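Local coordinates for MaoC family protein (Mycobacterium tuberculosis H37Rv, PDB 3KHP) that probably catalyses the reversible dehydration of 3-hydroxyacyl thioesters, as a two-domain hot-dog-fold hydratase of the MaoC family, at residues A[38-52]-A[71-83]. Numbering follows the deposited sequence.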
loop_
_atom_site.group_PDB
_atom_site.type_symbol
_atom_site.label_atom_id
_atom_site.label_comp_id
_atom_site.label_asym_id
_atom_site.label_seq_id
_atom_site.Cartn_x
_atom_site.Cartn_y
_atom_site.Cartn_z
ATOM N N PHE A 38 14.639 -10.286 -8.859
ATOM C CA PHE A 38 13.658 -9.466 -8.169
ATOM C C PHE A 38 14.289 -8.102 -7.851
ATOM O O PHE A 38 15.306 -8.051 -7.172
ATOM C CB PHE A 38 13.180 -10.172 -6.897
ATOM C CG PHE A 38 12.206 -11.315 -7.149
ATOM C CD1 PHE A 38 10.848 -11.161 -6.898
ATOM C CD2 PHE A 38 12.651 -12.538 -7.631
ATOM C CE1 PHE A 38 9.956 -12.204 -7.116
ATOM C CE2 PHE A 38 11.767 -13.576 -7.842
ATOM C CZ PHE A 38 10.419 -13.413 -7.585
ATOM N N GLU A 39 13.666 -7.033 -8.351
ATOM C CA GLU A 39 14.107 -5.674 -8.170
ATOM C C GLU A 39 13.033 -4.865 -7.492
ATOM O O GLU A 39 11.860 -5.047 -7.766
ATOM C CB GLU A 39 14.331 -5.002 -9.519
ATOM C CG GLU A 39 15.436 -5.558 -10.358
ATOM C CD GLU A 39 15.858 -4.547 -11.417
ATOM O OE1 GLU A 39 15.611 -4.796 -12.611
ATOM O OE2 GLU A 39 16.378 -3.473 -11.011
ATOM N N TRP A 40 13.454 -3.909 -6.681
ATOM C CA TRP A 40 12.537 -3.065 -5.952
ATOM C C TRP A 40 13.183 -1.704 -5.691
ATOM O O TRP A 40 14.411 -1.592 -5.715
ATOM C CB TRP A 40 12.146 -3.763 -4.650
ATOM C CG TRP A 40 13.225 -3.850 -3.643
ATOM C CD1 TRP A 40 13.499 -2.935 -2.665
ATOM C CD2 TRP A 40 14.163 -4.920 -3.458
ATOM N NE1 TRP A 40 14.553 -3.362 -1.907
ATOM C CE2 TRP A 40 14.988 -4.566 -2.379
ATOM C CE3 TRP A 40 14.395 -6.130 -4.110
ATOM C CZ2 TRP A 40 16.009 -5.383 -1.924
ATOM C CZ3 TRP A 40 15.411 -6.930 -3.667
ATOM C CH2 TRP A 40 16.207 -6.563 -2.583
ATOM N N THR A 41 12.355 -0.679 -5.487
ATOM C CA THR A 41 12.816 0.655 -5.118
ATOM C C THR A 41 12.296 0.932 -3.724
ATOM O O THR A 41 11.597 0.076 -3.126
ATOM C CB THR A 41 12.282 1.745 -6.048
ATOM O OG1 THR A 41 10.852 1.795 -5.937
ATOM C CG2 THR A 41 12.709 1.472 -7.536
ATOM N N ASP A 42 12.618 2.115 -3.191
ATOM C CA ASP A 42 12.235 2.417 -1.820
ATOM C C ASP A 42 10.729 2.480 -1.676
ATOM O O ASP A 42 10.185 2.226 -0.612
ATOM C CB ASP A 42 12.905 3.683 -1.251
ATOM C CG ASP A 42 12.622 4.945 -2.053
ATOM O OD1 ASP A 42 11.776 4.968 -2.959
ATOM O OD2 ASP A 42 13.284 5.965 -1.771
ATOM N N ARG A 43 10.045 2.831 -2.736
ATOM C CA ARG A 43 8.580 2.856 -2.678
ATOM C C ARG A 43 8.012 1.498 -2.276
ATOM O O ARG A 43 7.038 1.425 -1.554
ATOM C CB ARG A 43 8.050 3.226 -4.036
ATOM C CG ARG A 43 6.584 3.457 -4.092
ATOM C CD ARG A 43 6.221 3.497 -5.505
ATOM N NE ARG A 43 4.943 4.115 -5.760
ATOM C CZ ARG A 43 4.153 3.760 -6.768
ATOM N NH1 ARG A 43 4.517 2.767 -7.575
ATOM N NH2 ARG A 43 2.993 4.388 -6.968
ATOM N N ASP A 44 8.619 0.436 -2.784
ATOM C CA ASP A 44 8.165 -0.904 -2.519
ATOM C C ASP A 44 8.357 -1.271 -1.055
ATOM O O ASP A 44 7.505 -1.918 -0.477
ATOM C CB ASP A 44 8.938 -1.923 -3.390
ATOM C CG ASP A 44 8.683 -1.737 -4.837
ATOM O OD1 ASP A 44 7.513 -1.808 -5.203
ATOM O OD2 ASP A 44 9.622 -1.456 -5.627
ATOM N N THR A 45 9.489 -0.888 -0.468
ATOM C CA THR A 45 9.815 -1.353 0.888
ATOM C C THR A 45 9.041 -0.496 1.877
ATOM O O THR A 45 8.595 -0.978 2.894
ATOM C CB THR A 45 11.321 -1.349 1.169
ATOM O OG1 THR A 45 11.923 -0.191 0.580
ATOM C CG2 THR A 45 12.018 -2.614 0.597
ATOM N N LEU A 46 8.843 0.774 1.526
ATOM C CA LEU A 46 7.968 1.643 2.277
ATOM C C LEU A 46 6.529 1.105 2.232
ATOM O O LEU A 46 5.886 0.954 3.272
ATOM C CB LEU A 46 8.010 3.074 1.701
ATOM C CG LEU A 46 9.337 3.838 1.898
ATOM C CD1 LEU A 46 9.394 5.042 1.002
ATOM C CD2 LEU A 46 9.607 4.186 3.376
ATOM N N LEU A 47 6.038 0.816 1.026
ATOM C CA LEU A 47 4.673 0.314 0.869
ATOM C C LEU A 47 4.434 -0.977 1.640
ATOM O O LEU A 47 3.329 -1.196 2.175
ATOM C CB LEU A 47 4.358 0.092 -0.622
ATOM C CG LEU A 47 2.927 -0.331 -0.937
ATOM C CD1 LEU A 47 1.910 0.542 -0.241
ATOM C CD2 LEU A 47 2.674 -0.329 -2.464
ATOM N N TYR A 48 5.461 -1.827 1.682
ATOM C CA TYR A 48 5.384 -3.119 2.387
ATOM C C TYR A 48 5.266 -2.823 3.869
ATOM O O TYR A 48 4.416 -3.393 4.544
ATOM C CB TYR A 48 6.630 -3.988 2.108
ATOM C CG TYR A 48 6.694 -5.228 2.982
ATOM C CD1 TYR A 48 6.019 -6.389 2.625
ATOM C CD2 TYR A 48 7.415 -5.246 4.147
ATOM C CE1 TYR A 48 6.003 -7.500 3.448
ATOM C CE2 TYR A 48 7.426 -6.379 4.964
ATOM C CZ TYR A 48 6.742 -7.504 4.587
ATOM O OH TYR A 48 6.767 -8.624 5.359
ATOM N N ALA A 49 6.154 -1.977 4.385
ATOM C CA ALA A 49 6.095 -1.584 5.794
ATOM C C ALA A 49 4.675 -1.123 6.193
ATOM O O ALA A 49 4.150 -1.565 7.186
ATOM C CB ALA A 49 7.119 -0.459 6.103
ATOM N N ILE A 50 4.076 -0.207 5.441
ATOM C CA ILE A 50 2.721 0.269 5.775
ATOM C C ILE A 50 1.767 -0.906 5.646
ATOM O O ILE A 50 0.899 -1.062 6.453
ATOM C CB ILE A 50 2.286 1.419 4.866
ATOM C CG1 ILE A 50 3.113 2.677 5.165
ATOM C CG2 ILE A 50 0.804 1.724 5.026
ATOM C CD1 ILE A 50 3.148 3.692 3.953
ATOM N N GLY A 51 2.008 -1.766 4.646
ATOM C CA GLY A 51 1.261 -2.993 4.453
ATOM C C GLY A 51 1.180 -3.859 5.687
ATOM O O GLY A 51 0.129 -4.424 5.967
ATOM N N VAL A 52 2.277 -3.967 6.436
ATOM C CA VAL A 52 2.266 -4.768 7.637
ATOM C C VAL A 52 2.106 -3.894 8.890
ATOM O O VAL A 52 2.396 -4.303 10.023
ATOM C CB VAL A 52 3.487 -5.707 7.700
ATOM C CG1 VAL A 52 3.407 -6.734 6.557
ATOM C CG2 VAL A 52 4.836 -4.932 7.687
ATOM N N GLN A 71 16.373 4.878 6.249
ATOM C CA GLN A 71 15.375 3.830 6.076
ATOM C C GLN A 71 15.970 2.473 6.430
ATOM O O GLN A 71 17.081 2.145 6.008
ATOM C CB GLN A 71 14.844 3.791 4.637
ATOM C CG GLN A 71 13.574 2.949 4.530
ATOM C CD GLN A 71 13.152 2.786 3.135
ATOM O OE1 GLN A 71 13.510 3.597 2.280
ATOM N NE2 GLN A 71 12.371 1.744 2.863
ATOM N N GLN A 72 15.242 1.722 7.240
ATOM C CA GLN A 72 15.444 0.295 7.424
ATOM C C GLN A 72 14.306 -0.513 6.719
ATOM O O GLN A 72 13.185 -0.025 6.566
ATOM C CB GLN A 72 15.408 -0.041 8.913
ATOM C CG GLN A 72 16.491 0.618 9.722
ATOM C CD GLN A 72 16.515 0.135 11.146
ATOM O OE1 GLN A 72 16.691 -1.049 11.395
ATOM N NE2 GLN A 72 16.346 1.054 12.097
ATOM N N VAL A 73 14.613 -1.753 6.329
ATOM C CA VAL A 73 13.685 -2.645 5.631
ATOM C C VAL A 73 13.321 -3.781 6.552
ATOM O O VAL A 73 14.178 -4.389 7.169
ATOM C CB VAL A 73 14.321 -3.186 4.347
ATOM C CG1 VAL A 73 13.363 -4.173 3.647
ATOM C CG2 VAL A 73 14.638 -2.037 3.433
ATOM N N LEU A 74 12.043 -4.073 6.696
ATOM C CA LEU A 74 11.709 -5.187 7.580
ATOM C C LEU A 74 12.253 -6.507 7.019
ATOM O O LEU A 74 12.297 -6.720 5.793
ATOM C CB LEU A 74 10.223 -5.266 7.827
ATOM C CG LEU A 74 9.649 -4.071 8.571
ATOM C CD1 LEU A 74 8.154 -4.006 8.388
ATOM C CD2 LEU A 74 10.054 -4.105 9.994
ATOM N N PRO A 75 12.745 -7.383 7.900
ATOM C CA PRO A 75 13.392 -8.592 7.355
ATOM C C PRO A 75 12.363 -9.539 6.752
ATOM O O PRO A 75 12.694 -10.285 5.832
ATOM C CB PRO A 75 14.114 -9.208 8.563
ATOM C CG PRO A 75 13.445 -8.632 9.755
ATOM C CD PRO A 75 12.997 -7.228 9.337
ATOM N N THR A 76 11.121 -9.463 7.208
ATOM C CA THR A 76 10.069 -10.251 6.585
ATOM C C THR A 76 9.802 -9.838 5.153
ATOM O O THR A 76 9.085 -10.552 4.434
ATOM C CB THR A 76 8.748 -10.192 7.315
ATOM O OG1 THR A 76 8.252 -8.858 7.295
ATOM C CG2 THR A 76 8.875 -10.738 8.718
ATOM N N TYR A 77 10.383 -8.712 4.712
ATOM C CA TYR A 77 10.350 -8.382 3.280
ATOM C C TYR A 77 11.003 -9.505 2.419
ATOM O O TYR A 77 10.775 -9.562 1.226
ATOM C CB TYR A 77 10.966 -7.003 3.000
ATOM C CG TYR A 77 10.757 -6.508 1.593
ATOM C CD1 TYR A 77 9.482 -6.154 1.136
ATOM C CD2 TYR A 77 11.820 -6.448 0.694
ATOM C CE1 TYR A 77 9.273 -5.738 -0.179
ATOM C CE2 TYR A 77 11.624 -6.044 -0.644
ATOM C CZ TYR A 77 10.345 -5.678 -1.060
ATOM O OH TYR A 77 10.156 -5.293 -2.347
ATOM N N ALA A 78 11.776 -10.408 3.009
ATOM C CA ALA A 78 12.335 -11.539 2.235
ATOM C C ALA A 78 11.241 -12.366 1.537
ATOM O O ALA A 78 11.485 -12.912 0.493
ATOM C CB ALA A 78 13.177 -12.434 3.084
ATOM N N VAL A 79 10.040 -12.407 2.084
ATOM C CA VAL A 79 8.975 -13.162 1.452
ATOM C C VAL A 79 8.487 -12.557 0.146
ATOM O O VAL A 79 7.944 -13.279 -0.683
ATOM C CB VAL A 79 7.798 -13.437 2.395
ATOM C CG1 VAL A 79 8.291 -14.182 3.674
ATOM C CG2 VAL A 79 7.021 -12.172 2.706
ATOM N N ILE A 80 8.782 -11.274 -0.093
ATOM C CA ILE A 80 8.418 -10.637 -1.322
ATOM C C ILE A 80 9.538 -10.591 -2.347
ATOM O O ILE A 80 9.291 -10.826 -3.511
ATOM C CB ILE A 80 7.984 -9.203 -1.080
ATOM C CG1 ILE A 80 6.864 -9.136 -0.024
ATOM C CG2 ILE A 80 7.578 -8.553 -2.412
ATOM C CD1 ILE A 80 5.547 -9.907 -0.417
ATOM N N CYS A 81 10.769 -10.281 -1.927
ATOM C CA CYS A 81 11.942 -10.233 -2.830
ATOM C C CYS A 81 12.723 -11.532 -2.935
ATOM O O CYS A 81 13.678 -11.618 -3.713
ATOM C CB CYS A 81 12.941 -9.123 -2.416
ATOM S SG CYS A 81 13.628 -9.294 -0.789
ATOM N N CYS A 82 12.377 -12.519 -2.135
ATOM C CA CYS A 82 13.042 -13.828 -2.224
ATOM C C CYS A 82 12.067 -14.980 -2.046
ATOM O O CYS A 82 12.313 -15.858 -1.227
ATOM C CB CYS A 82 14.149 -13.939 -1.169
ATOM S SG CYS A 82 15.312 -15.347 -1.422
ATOM N N PRO A 83 10.962 -14.982 -2.809
ATOM C CA PRO A 83 9.911 -15.962 -2.589
ATOM C C PRO A 83 10.320 -17.362 -3.063
ATOM O O PRO A 83 10.835 -17.495 -4.153
ATOM C CB PRO A 83 8.749 -15.433 -3.446
ATOM C CG PRO A 83 9.363 -14.654 -4.486
ATOM C CD PRO A 83 10.698 -14.168 -4.004
HETATM O O HOH W 1 10.273 -2.457 5.039
#
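Tyr77 stands between two other rings, Trp40 and Tyr48, and turns an edge to each. Its CD1 edge meets the face of Tyr48 at a 72° interplanar angle, with Tyr77 CD1 3.5 Å from Tyr48 CG; its CE2 edge meets the five-membered ring of Trp40 at 68°. Both pairs are T-shaped. Over one face of Tyr77 sits a methyl, Thr45 CG2, 3.8 Å from the ring centroid. Cys81 CB is 3.5 Å from Trp40 CZ3, and Cys81 SG lies over the face of the six-membered ring, while Trp40 NE1 bonds to Pro113 O. At the start of 38-52, in the conformer described, Pro83 CD lies over one face of Phe38 in a CH-pi contact.

With chi1 at 171°, the Tyr48 ring swings off helix 42-51 to the 3-10 segment 75-77. There Tyr48 OH and Thr76 OG1, the latter in the ring plane at its edge, form a hydrogen bond whose very short 2.5 Å length is doubtful. Leu74 CD1 fits against Val52 CG2 at 3.5 Å. Nearer the helix start, the extended Gln71 side chain gives Thr45 OG1 a weak bond (3.0 Å from Gln71 NE2); that hydroxyl also bonds to Ala114 O. One water joins Thr45 O to Leu74 N.

Strand 36-40 pairs with 116-129 at one end of the sheet within the chain, in the MFE-2 hydratase 2 N-terminal region. This is consistent with a hot-dog half whose edge strand and following helix are packed by 71-83 through an aromatic cluster. Trp40 and Cys81 both touch Leu118, while Tyr48 and Ile80 touch Tyr202. T-shaped, CH-pi and sulfur-aromatic packing therefore dominates this largely buried join, whereas polar ends draw largely on partners beyond the two segments, such as Ala114 O and Pro113 O.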